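Local structure of hydrogenase (NiFe) small subunit HydA (Allochromatium vinosum, 3MYR) at the iron/sulfur cluster site and the interface of chains A and B. The protein carries the iron-sulfur clusters that relay electrons to and from the active site of a heterodimeric [NiFe] hydrogenase, which oxidises or evolves hydrogen. Sequence-based numbering; all coordinates share one arbitrary frame. Chains: chain A, Hydrogenase (NiFe) small subunit HydA; chain B, Nickel-dependent hydrogenase large subunit.

Contact 1: the iron/sulfur cluster site. Residues chain A 184-185, 188, 190-191, 194, 213-215, 219, 221-222, 241. With SF4 (iron/sulfur cluster), chain C.
One histidine and three cysteines hold the distal [4Fe-4S] cubane, the outermost cluster of the electron relay in [NiFe] hydrogenases, and the protein buries its whole surface. A:His185 ND1, an imidazole nitrogen, meets SF4 FE4 at 2.0 Å; the thiolate SG atoms of A:Cys188, A:Cys213 and A:Cys219 take SF4 FE1, FE2 and FE3, each iron near tetrahedral with three cluster sulfides. All four side chains point their ligating branch anti to the backbone N (chi1 of A:His185 180°). Each thiolate also accepts a hydrogen bond from the backbone N-H two residues on: A:Arg190 N to A:Cys188 SG at 3.3 Å, A:Tyr215 N to A:Cys213 SG, and A:Gly221 N to A:Cys219 SG, contacts likely to temper the cluster's negative charge. The imidazole is clamped flat. A:Pro222 CG lies 3.7 Å above the centre of one face of the A:His185 ring, while A:Arg191 CD covers the opposite face nearer its rim. The A:Arg191 chain, bent at chi2 (68°), brings its NH2 to A:His185 O at 3.0 Å from above the carbonyl plane, so this arginine braces both ring and backbone. A:Tyr194 turns a face to the imidazole edge. Farther out, A:Ile184 CG2, A:Leu214 CB and A:Tyr215 CB pack on the sulfides SF4 S2, S4 and S1, and the CG1 methyl of A:Val241 lies 3.9 Å from SF4 S4.

Contact 2: the interface of chains A and B. Residues chain A 119, 122-123, 256-257, 259-261; chain B 48, 52, 55-56.
This patch of the heterodimer interface joins a tight aromatic cluster to a polar grip. In the packed part, the benzo side of A:Trp256, inclined by about 46° to the B:Phe56 ring, meets it tip to tip and sets CE3 over its centre, 3.4 Å above the plane. A:Leu119 CD2 covers a face of the indole and touches B:Phe56 CD2 at 3.8 Å. A:Phe261 crosses B:Phe56 obliquely, its CE1 reaching B:Phe56 CE1 and the methyl CB of B:Ala55, both at 3.6 Å. The polar side relies on directional bonds. B:Arg48, extended from CG to NE, sends NH1 and NH2 end-on to one carboxylate oxygen, A:Asp257 OD1; NH2 uses the syn lone pair at 2.8 Å in a salt bridge, and NH1 the anti one. The carboxylate and guanidinium planes are 22° apart. NH2 also donates to A:Arg123 O on a carbonyl lone pair, and A:Arg123 N steadies A:Asp257 through OD2. A:Arg123 is poorly ordered and buries 6 Å² against 67 Å² for B:Phe56, suggesting a looser margin and less certain bonds. Within chain B, B:Phe56 CE2 lies 3.5 Å above the plane of the B:Arg48 guanidinium, offset toward its rim, linking the two parts. A:Phe261 N donates to B:Asp52 OD2 from above the carboxylate plane. In the fold, 3-10 helix 255-257, helix 118-121 and the loops after them meet the B:Arg48 loop, 3-10 helix 50-52 and helix 53-58 of chain B.

Contact 1: the iron/sulfur cluster site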
# COMPACT_ATOMS: atom_id res chain seq x y z
N ILE A 184 -26.01 3.79 7.99
CA ILE A 184 -25.30 5.04 8.29
C ILE A 184 -26.31 6.19 8.55
O ILE A 184 -26.21 6.96 9.56
CB ILE A 184 -24.38 5.42 7.11
CG1 ILE A 184 -23.24 4.37 6.84
CG2 ILE A 184 -23.77 6.85 7.24
CD1 ILE A 184 -22.20 4.25 7.98
N HIS A 185 -27.24 6.35 7.61
CA HIS A 185 -28.16 7.45 7.66
C HIS A 185 -29.09 7.37 8.91
O HIS A 185 -29.51 8.38 9.43
CB HIS A 185 -28.88 7.43 6.31
CG HIS A 185 -29.91 8.48 6.11
ND1 HIS A 185 -29.58 9.81 5.82
CD2 HIS A 185 -31.27 8.37 6.02
CE1 HIS A 185 -30.71 10.46 5.58
NE2 HIS A 185 -31.73 9.59 5.61
N CYS A 188 -26.40 8.81 11.65
CA CYS A 188 -25.54 9.92 11.26
C CYS A 188 -25.84 11.21 12.03
O CYS A 188 -27.01 11.64 12.16
CB CYS A 188 -25.71 10.15 9.74
SG CYS A 188 -24.69 11.57 9.17
N ARG A 190 -25.56 14.14 11.08
CA ARG A 190 -26.11 15.18 10.20
C ARG A 190 -27.56 14.89 9.87
O ARG A 190 -28.26 15.70 9.23
CB ARG A 190 -25.29 15.32 8.90
CG ARG A 190 -23.76 15.55 9.20
CD ARG A 190 -23.05 16.03 7.96
NE ARG A 190 -21.64 16.26 8.21
CZ ARG A 190 -20.84 17.04 7.49
NH1 ARG A 190 -21.35 17.89 6.60
NH2 ARG A 190 -19.53 17.10 7.81
N ARG A 191 -28.04 13.76 10.35
CA ARG A 191 -29.41 13.33 9.99
C ARG A 191 -30.48 14.32 10.44
O ARG A 191 -31.41 14.59 9.65
CB ARG A 191 -29.72 11.91 10.54
CG ARG A 191 -31.25 11.49 10.32
CD ARG A 191 -31.52 11.31 8.77
NE ARG A 191 -32.92 10.81 8.59
CZ ARG A 191 -33.32 9.53 8.79
NH1 ARG A 191 -34.61 9.18 8.62
NH2 ARG A 191 -32.46 8.59 9.14
N TYR A 194 -30.50 16.88 7.72
CA TYR A 194 -31.20 16.29 6.58
C TYR A 194 -32.73 16.46 6.73
O TYR A 194 -33.37 16.96 5.80
CB TYR A 194 -30.85 14.79 6.52
CG TYR A 194 -31.72 14.08 5.49
CD1 TYR A 194 -31.27 13.94 4.15
CD2 TYR A 194 -32.98 13.54 5.84
CE1 TYR A 194 -32.07 13.28 3.17
CE2 TYR A 194 -33.80 12.87 4.85
CZ TYR A 194 -33.29 12.74 3.53
OH TYR A 194 -34.00 12.12 2.51
N CYS A 213 -26.25 18.40 6.11
CA CYS A 213 -26.26 17.12 5.44
C CYS A 213 -25.57 17.18 4.09
O CYS A 213 -25.68 18.18 3.36
CB CYS A 213 -27.72 16.65 5.32
SG CYS A 213 -27.94 15.17 4.36
N LEU A 214 -24.86 16.09 3.77
CA LEU A 214 -24.16 15.85 2.46
C LEU A 214 -24.93 15.15 1.32
O LEU A 214 -24.34 14.81 0.26
CB LEU A 214 -22.87 15.09 2.70
CG LEU A 214 -21.96 15.76 3.76
CD1 LEU A 214 -20.70 14.91 4.05
CD2 LEU A 214 -21.46 17.22 3.27
N TYR A 215 -26.23 14.98 1.53
CA TYR A 215 -27.09 14.25 0.61
C TYR A 215 -26.99 14.81 -0.84
O TYR A 215 -26.86 14.04 -1.81
CB TYR A 215 -28.56 14.35 1.08
CG TYR A 215 -29.50 13.68 0.08
CD1 TYR A 215 -30.17 14.40 -0.89
CD2 TYR A 215 -29.66 12.33 0.10
CE1 TYR A 215 -31.02 13.77 -1.81
CE2 TYR A 215 -30.47 11.70 -0.82
CZ TYR A 215 -31.13 12.42 -1.76
OH TYR A 215 -31.93 11.74 -2.64
N CYS A 219 -24.19 11.68 -1.07
CA CYS A 219 -24.01 10.74 0.07
C CYS A 219 -24.95 9.52 -0.11
O CYS A 219 -26.14 9.70 -0.34
CB CYS A 219 -24.35 11.45 1.39
SG CYS A 219 -24.02 10.39 2.85
N GLY A 221 -25.23 7.28 2.36
CA GLY A 221 -25.62 6.82 3.67
C GLY A 221 -27.00 6.19 3.82
O GLY A 221 -27.14 5.24 4.62
N PRO A 222 -28.05 6.75 3.12
CA PRO A 222 -29.38 6.16 3.30
C PRO A 222 -29.55 4.68 2.97
O PRO A 222 -30.44 4.07 3.55
CB PRO A 222 -30.32 7.01 2.44
CG PRO A 222 -29.58 8.45 2.37
CD PRO A 222 -28.09 8.09 2.45
N VAL A 241 -18.08 10.98 6.77
CA VAL A 241 -19.00 12.12 6.75
C VAL A 241 -18.57 13.17 7.79
O VAL A 241 -18.61 14.37 7.55
CB VAL A 241 -20.45 11.60 7.03
CG1 VAL A 241 -21.40 12.82 7.42
CG2 VAL A 241 -21.00 10.83 5.78
FE1 SF4 C . -25.68 11.77 7.10
FE2 SF4 C . -27.00 13.32 5.20
FE3 SF4 C . -25.41 11.22 4.45
FE4 SF4 C . -27.81 10.78 5.69
S1 SF4 C . -27.45 11.72 3.65
S2 SF4 C . -25.88 9.69 6.08
S3 SF4 C . -27.83 12.52 7.19
S4 SF4 C . -24.74 13.14 5.52

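Contact 2: the interface of chains A and B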
# COMPACT_ATOMS: atom_id res chain seq x y z
N LEU A 119 -14.29 -4.25 -6.29
CA LEU A 119 -13.78 -3.47 -7.36
C LEU A 119 -13.47 -4.31 -8.59
O LEU A 119 -13.84 -3.92 -9.67
CB LEU A 119 -12.54 -2.74 -6.91
CG LEU A 119 -11.99 -1.57 -7.65
CD1 LEU A 119 -10.51 -1.26 -7.46
CD2 LEU A 119 -12.80 -0.93 -8.75
N ALA A 122 -16.52 -4.72 -10.57
CA ALA A 122 -17.25 -3.60 -11.10
C ALA A 122 -17.20 -3.65 -12.66
O ALA A 122 -16.20 -4.13 -13.26
CB ALA A 122 -16.61 -2.27 -10.57
N ARG A 123 -18.24 -3.11 -13.33
CA ARG A 123 -18.26 -3.13 -14.80
C ARG A 123 -16.97 -2.65 -15.43
O ARG A 123 -16.51 -1.56 -15.11
CB ARG A 123 -19.43 -2.24 -15.31
CG ARG A 123 -20.74 -3.01 -15.19
CD ARG A 123 -22.01 -2.16 -15.19
NE ARG A 123 -22.09 -1.13 -16.25
CZ ARG A 123 -22.87 -0.02 -16.15
NH1 ARG A 123 -22.91 0.88 -17.14
NH2 ARG A 123 -23.62 0.22 -15.04
N TRP A 256 -19.75 0.30 -6.45
CA TRP A 256 -19.02 1.01 -7.51
C TRP A 256 -19.90 1.34 -8.69
O TRP A 256 -19.58 2.25 -9.45
CB TRP A 256 -17.86 0.16 -8.07
CG TRP A 256 -16.84 -0.19 -6.99
CD1 TRP A 256 -16.64 -1.40 -6.41
CD2 TRP A 256 -15.84 0.68 -6.45
NE1 TRP A 256 -15.63 -1.33 -5.46
CE2 TRP A 256 -15.09 -0.08 -5.49
CE3 TRP A 256 -15.52 2.05 -6.66
CZ2 TRP A 256 -14.01 0.47 -4.76
CZ3 TRP A 256 -14.46 2.61 -5.93
CH2 TRP A 256 -13.74 1.83 -4.93
N ASP A 257 -20.97 0.57 -8.88
CA ASP A 257 -21.81 0.76 -10.04
C ASP A 257 -23.13 1.40 -9.67
O ASP A 257 -24.10 1.16 -10.36
CB ASP A 257 -22.00 -0.58 -10.79
CG ASP A 257 -20.67 -1.06 -11.47
OD1 ASP A 257 -20.05 -0.18 -12.13
OD2 ASP A 257 -20.22 -2.25 -11.33
N GLY A 259 -24.20 4.50 -10.03
CA GLY A 259 -24.39 5.86 -10.58
C GLY A 259 -23.22 6.71 -10.07
O GLY A 259 -22.36 6.22 -9.42
N GLY A 260 -23.12 7.99 -10.30
CA GLY A 260 -21.87 8.62 -9.71
C GLY A 260 -21.86 8.81 -8.19
O GLY A 260 -22.89 8.96 -7.54
N PHE A 261 -20.68 8.81 -7.60
CA PHE A 261 -20.58 9.07 -6.21
C PHE A 261 -21.13 10.44 -5.86
O PHE A 261 -21.57 10.63 -4.72
CB PHE A 261 -19.13 8.99 -5.75
CG PHE A 261 -18.58 7.59 -5.74
CD1 PHE A 261 -17.33 7.31 -6.28
CD2 PHE A 261 -19.35 6.55 -5.22
CE1 PHE A 261 -16.82 5.99 -6.28
CE2 PHE A 261 -18.86 5.23 -5.15
CZ PHE A 261 -17.58 4.94 -5.65
N ARG B 48 -16.69 6.49 -16.97
CA ARG B 48 -17.16 6.97 -15.67
C ARG B 48 -16.90 8.46 -15.50
O ARG B 48 -16.29 9.06 -16.36
CB ARG B 48 -16.50 6.15 -14.55
CG ARG B 48 -17.03 4.69 -14.59
CD ARG B 48 -16.41 3.90 -13.43
NE ARG B 48 -16.58 2.44 -13.61
CZ ARG B 48 -17.61 1.75 -13.15
NH1 ARG B 48 -18.60 2.34 -12.47
NH2 ARG B 48 -17.59 0.44 -13.27
N ASP B 52 -15.14 10.98 -9.95
CA ASP B 52 -15.18 9.71 -9.13
C ASP B 52 -13.86 8.91 -9.24
O ASP B 52 -13.68 7.96 -8.47
CB ASP B 52 -16.27 8.74 -9.64
CG ASP B 52 -17.71 9.25 -9.48
OD1 ASP B 52 -17.90 10.39 -9.03
OD2 ASP B 52 -18.67 8.49 -9.84
N ALA B 55 -11.60 7.64 -6.22
CA ALA B 55 -12.10 6.61 -5.29
C ALA B 55 -11.87 5.20 -5.83
O ALA B 55 -11.53 4.31 -5.06
CB ALA B 55 -13.60 6.80 -5.02
N PHE B 56 -12.01 5.01 -7.16
CA PHE B 56 -11.61 3.74 -7.81
C PHE B 56 -10.11 3.51 -7.75
O PHE B 56 -9.66 2.42 -7.35
CB PHE B 56 -12.04 3.71 -9.30
CG PHE B 56 -13.52 3.62 -9.52
CD1 PHE B 56 -14.36 4.75 -9.31
CD2 PHE B 56 -14.10 2.40 -9.94
CE1 PHE B 56 -15.73 4.67 -9.47
CE2 PHE B 56 -15.52 2.29 -10.15
CZ PHE B 56 -16.36 3.44 -9.91

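About 19 Å separates the C-alpha centres of contact 1 and contact 2, and they have no residue in common. Both draw on the small subunit's C-terminal part: contact 1 lies between positions 184 and 241, while contact 2 takes 256 to 261 from the tail that follows and adds 119 to 123 from the N-terminal half. Contact 1 is built wholly from chain A, whereas contact 2 joins chain A to the large subunit. Contact 2 may therefore help fix the C-terminal part, which carries the [3Fe-4S] cluster and the distal [4Fe-4S] cluster, against the catalytic subunit, keeping the electron relay in register with the nickel-iron centre.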